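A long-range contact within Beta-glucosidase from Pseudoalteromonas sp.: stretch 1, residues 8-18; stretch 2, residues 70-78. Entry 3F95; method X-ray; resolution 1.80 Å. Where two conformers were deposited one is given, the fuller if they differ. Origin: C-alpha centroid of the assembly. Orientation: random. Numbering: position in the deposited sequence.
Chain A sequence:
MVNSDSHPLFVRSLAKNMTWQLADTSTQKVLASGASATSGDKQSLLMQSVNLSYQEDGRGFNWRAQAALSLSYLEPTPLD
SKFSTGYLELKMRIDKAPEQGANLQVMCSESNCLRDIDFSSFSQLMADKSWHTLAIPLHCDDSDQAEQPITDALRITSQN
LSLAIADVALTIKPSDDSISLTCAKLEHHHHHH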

# COMPACT_ATOMS: atom_id res chain seq x y z
N PRO A 8 -4.92 3.55 -12.61
CA PRO A 8 -4.94 4.10 -11.26
C PRO A 8 -5.73 3.23 -10.29
O PRO A 8 -6.76 2.63 -10.67
CB PRO A 8 -5.64 5.47 -11.45
CG PRO A 8 -6.59 5.17 -12.62
CD PRO A 8 -5.67 4.41 -13.56
N LEU A 9 -5.23 3.13 -9.05
CA LEU A 9 -5.95 2.42 -7.99
C LEU A 9 -6.35 3.36 -6.87
O LEU A 9 -7.45 3.26 -6.29
CB LEU A 9 -5.09 1.28 -7.41
CG LEU A 9 -4.65 0.17 -8.40
CD1 LEU A 9 -3.69 -0.82 -7.73
CD2 LEU A 9 -5.85 -0.56 -9.00
N PHE A 10 -5.42 4.25 -6.52
CA PHE A 10 -5.71 5.36 -5.62
C PHE A 10 -4.91 6.58 -6.03
O PHE A 10 -3.80 6.78 -5.58
CB PHE A 10 -5.49 5.03 -4.13
CG PHE A 10 -5.80 6.19 -3.21
CD1 PHE A 10 -7.12 6.45 -2.81
CD2 PHE A 10 -4.79 7.05 -2.77
CE1 PHE A 10 -7.42 7.55 -1.97
CE2 PHE A 10 -5.08 8.16 -1.96
CZ PHE A 10 -6.40 8.40 -1.56
N VAL A 11 -5.49 7.37 -6.92
CA VAL A 11 -4.86 8.62 -7.35
C VAL A 11 -5.85 9.74 -7.04
O VAL A 11 -6.78 10.05 -7.81
CB VAL A 11 -4.41 8.62 -8.87
CG1 VAL A 11 -3.63 9.92 -9.17
CG2 VAL A 11 -3.51 7.38 -9.20
N ARG A 12 -5.61 10.34 -5.87
CA ARG A 12 -6.47 11.34 -5.25
C ARG A 12 -7.78 10.78 -4.66
O ARG A 12 -8.29 11.34 -3.70
CB ARG A 12 -6.80 12.49 -6.20
CG ARG A 12 -5.56 13.21 -6.74
CD ARG A 12 -5.97 14.54 -7.40
NE ARG A 12 -6.56 15.49 -6.45
CZ ARG A 12 -7.05 16.68 -6.79
NH1 ARG A 12 -7.01 17.10 -8.08
NH2 ARG A 12 -7.56 17.48 -5.87
N SER A 13 -8.29 9.70 -5.23
CA SER A 13 -9.46 8.99 -4.70
C SER A 13 -9.39 7.53 -5.13
O SER A 13 -8.69 7.19 -6.09
CB SER A 13 -10.73 9.62 -5.23
OG SER A 13 -10.81 9.42 -6.62
N LEU A 14 -10.10 6.67 -4.41
CA LEU A 14 -10.16 5.24 -4.71
C LEU A 14 -10.78 5.05 -6.08
O LEU A 14 -11.80 5.68 -6.40
CB LEU A 14 -11.04 4.52 -3.66
CG LEU A 14 -10.36 4.39 -2.30
CD1 LEU A 14 -11.35 4.02 -1.18
CD2 LEU A 14 -9.27 3.36 -2.37
N ALA A 15 -10.15 4.21 -6.90
CA ALA A 15 -10.70 3.83 -8.19
C ALA A 15 -11.94 2.97 -7.91
O ALA A 15 -12.13 2.46 -6.80
CB ALA A 15 -9.66 3.03 -8.99
N LYS A 16 -12.89 2.82 -8.83
CA LYS A 16 -14.26 2.29 -8.45
C LYS A 16 -14.46 0.97 -7.60
O LYS A 16 -15.16 0.97 -6.58
CB LYS A 16 -15.16 2.30 -9.69
CG LYS A 16 -15.52 3.72 -10.18
CD LYS A 16 -15.91 3.79 -11.68
CE LYS A 16 -17.39 3.54 -11.92
NZ LYS A 16 -17.72 3.46 -13.38
N ASN A 17 -13.89 -0.14 -8.07
CA ASN A 17 -13.75 -1.46 -7.49
C ASN A 17 -12.75 -1.56 -6.34
O ASN A 17 -12.37 -2.65 -5.98
CB ASN A 17 -13.35 -2.46 -8.64
CG ASN A 17 -13.41 -3.95 -8.24
OD1 ASN A 17 -14.22 -4.38 -7.39
ND2 ASN A 17 -12.56 -4.77 -8.90
N MET A 18 -12.35 -0.42 -5.74
CA MET A 18 -11.32 -0.44 -4.68
C MET A 18 -11.79 0.09 -3.33
O MET A 18 -12.62 1.00 -3.26
CB MET A 18 -10.04 0.33 -5.09
CG MET A 18 -9.50 0.09 -6.49
SD MET A 18 -9.06 -1.60 -6.79
CE MET A 18 -7.69 -1.86 -5.66
N SER A 70 -4.84 -2.93 3.87
CA SER A 70 -4.81 -3.30 2.45
C SER A 70 -5.49 -2.24 1.59
O SER A 70 -6.42 -1.55 2.04
CB SER A 70 -5.52 -4.65 2.24
OG SER A 70 -4.86 -5.69 2.97
N LEU A 71 -5.01 -2.12 0.35
CA LEU A 71 -5.77 -1.48 -0.69
C LEU A 71 -6.28 -2.66 -1.53
O LEU A 71 -5.48 -3.41 -2.12
CB LEU A 71 -4.87 -0.55 -1.52
CG LEU A 71 -5.51 0.09 -2.74
CD1 LEU A 71 -6.69 0.97 -2.37
CD2 LEU A 71 -4.42 0.90 -3.50
N SER A 72 -7.59 -2.84 -1.56
CA SER A 72 -8.15 -4.13 -1.99
C SER A 72 -9.26 -3.98 -3.02
O SER A 72 -9.92 -2.95 -3.09
CB SER A 72 -8.61 -4.94 -0.77
OG SER A 72 -9.81 -4.42 -0.24
N TYR A 73 -9.41 -5.02 -3.85
CA TYR A 73 -10.45 -5.07 -4.86
C TYR A 73 -11.74 -5.56 -4.19
O TYR A 73 -11.72 -6.46 -3.35
CB TYR A 73 -10.05 -6.04 -5.98
CG TYR A 73 -8.85 -5.59 -6.80
CD1 TYR A 73 -9.01 -4.81 -7.93
CD2 TYR A 73 -7.56 -5.98 -6.46
CE1 TYR A 73 -7.92 -4.40 -8.70
CE2 TYR A 73 -6.46 -5.59 -7.23
CZ TYR A 73 -6.66 -4.79 -8.34
OH TYR A 73 -5.56 -4.38 -9.10
N LEU A 74 -12.87 -4.96 -4.54
CA LEU A 74 -14.13 -5.36 -3.91
C LEU A 74 -14.50 -6.81 -4.23
O LEU A 74 -15.06 -7.52 -3.39
CB LEU A 74 -15.22 -4.32 -4.18
CG LEU A 74 -14.99 -3.04 -3.32
CD1 LEU A 74 -15.94 -1.93 -3.68
CD2 LEU A 74 -15.07 -3.35 -1.83
N GLU A 75 -14.12 -7.27 -5.42
CA GLU A 75 -14.17 -8.70 -5.74
C GLU A 75 -12.85 -9.09 -6.39
O GLU A 75 -12.27 -8.27 -7.08
CB GLU A 75 -15.34 -9.03 -6.66
CG GLU A 75 -15.31 -8.29 -7.98
CD GLU A 75 -16.38 -8.78 -8.94
OE1 GLU A 75 -16.09 -8.84 -10.15
OE2 GLU A 75 -17.51 -9.08 -8.49
N PRO A 76 -12.37 -10.33 -6.15
CA PRO A 76 -11.16 -10.81 -6.81
C PRO A 76 -11.13 -10.45 -8.30
O PRO A 76 -12.11 -10.65 -9.03
CB PRO A 76 -11.22 -12.33 -6.63
CG PRO A 76 -12.43 -12.63 -5.73
CD PRO A 76 -12.92 -11.32 -5.20
N THR A 77 -9.98 -9.94 -8.73
CA THR A 77 -9.80 -9.38 -10.05
C THR A 77 -8.47 -9.91 -10.58
O THR A 77 -7.43 -9.65 -9.99
CB THR A 77 -9.79 -7.84 -9.94
OG1 THR A 77 -11.01 -7.40 -9.36
CG2 THR A 77 -9.59 -7.17 -11.31
N PRO A 78 -8.50 -10.68 -11.68
CA PRO A 78 -7.24 -11.19 -12.24
C PRO A 78 -6.38 -10.04 -12.74
O PRO A 78 -6.90 -9.07 -13.28
CB PRO A 78 -7.70 -12.04 -13.44
CG PRO A 78 -9.14 -12.35 -13.16
CD PRO A 78 -9.67 -11.13 -12.46

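The firmest polar link between the two stretches is a backbone hydrogen bond: Leu-74 N donates to Asn-17 O at 2.8 Å, with an N-H...O angle of 156°, close enough to linear to be strong. The same amide proton also leans toward the side chain of Asn-17, and Leu-74 N lies 3.2 Å from Asn-17 OD1, but the angle of 123° makes this second bond weak. The other end of the carboxamide is engaged as well. Asn-17 ND2 donates a weak hydrogen bond to Thr-77 OG1 over 3.1 Å, while Thr-77 OG1 donates its own hydrogen to Glu-75 O, 2.7 Å away, within stretch 2. The threonine hydroxyl is therefore acceptor and donor at once. Asparagine suits this position because its short side chain carries an acceptor and a donor side by side: one meets the backbone at the corner formed by Leu-74 and Glu-75, and the other meets the hydroxyl just past it.

Asn-17 is delivered to this place by a type I turn from Ala-15 to Met-18, closed by a bond from Met-18 N to Ala-15 O of 3.1 Å. As the chain leaves the turn, Met-18 pairs with Tyr-73 in an antiparallel, non-hydrogen-bonded bridge, their CA atoms 4.7 Å apart. In such a pair the two residues do not bond to each other through their amides and carbonyls; here the approach is supplemented by CA-H...O contacts, from Tyr-73 CA to Asn-17 O and from Met-18 CA to Ser-72 O, each 3.3 Å. These are modest, but they let the carbonyls face slightly acidic CA hydrogens.

Because they are bridge partners, Met-18 and Tyr-73 send their side chains to the same face of the sheet, where they meet intimately. Met-18 CE sits over one face of the tyrosine ring, 3.9 Å from the ring centroid and only 7° off the normal, so its polarised methyl hydrogens can point into the pi cloud. The sulfur stands obliquely, with Met-18 SD 3.4 Å from Tyr-73 CD1. Flexible, unbranched methionine, with all three chi angles in m, can curl its thioether across the ring. Asn-17 ND2 approaches the same ring at its edge, 3.7 Å from Tyr-73 CD1.

Beyond the ring lies an apolar cluster centred on Leu-71. Met-18 CE, besides covering the tyrosine, comes within 4.1 Å of Leu-71 CG. From the earlier part of stretch 1, Leu-14 CD2 packs 3.5 Å from Leu-71 CD1, and Leu-9 CB lies 4.0 Å from Leu-71 CD2. Phe-10 adds a looser contact through its CB, its ring leading away. A branched leucine suits the buried place of Leu-71, since its methyls can meet several neighbours and it has no polar side-chain group to satisfy. The loop that brings Leu-9 and Leu-14 together is held by the bond from Ala-15 N to Leu-9 O, 2.9 Å. Farther along, Leu-9 CD2 touches Tyr-73 OH at 3.8 Å.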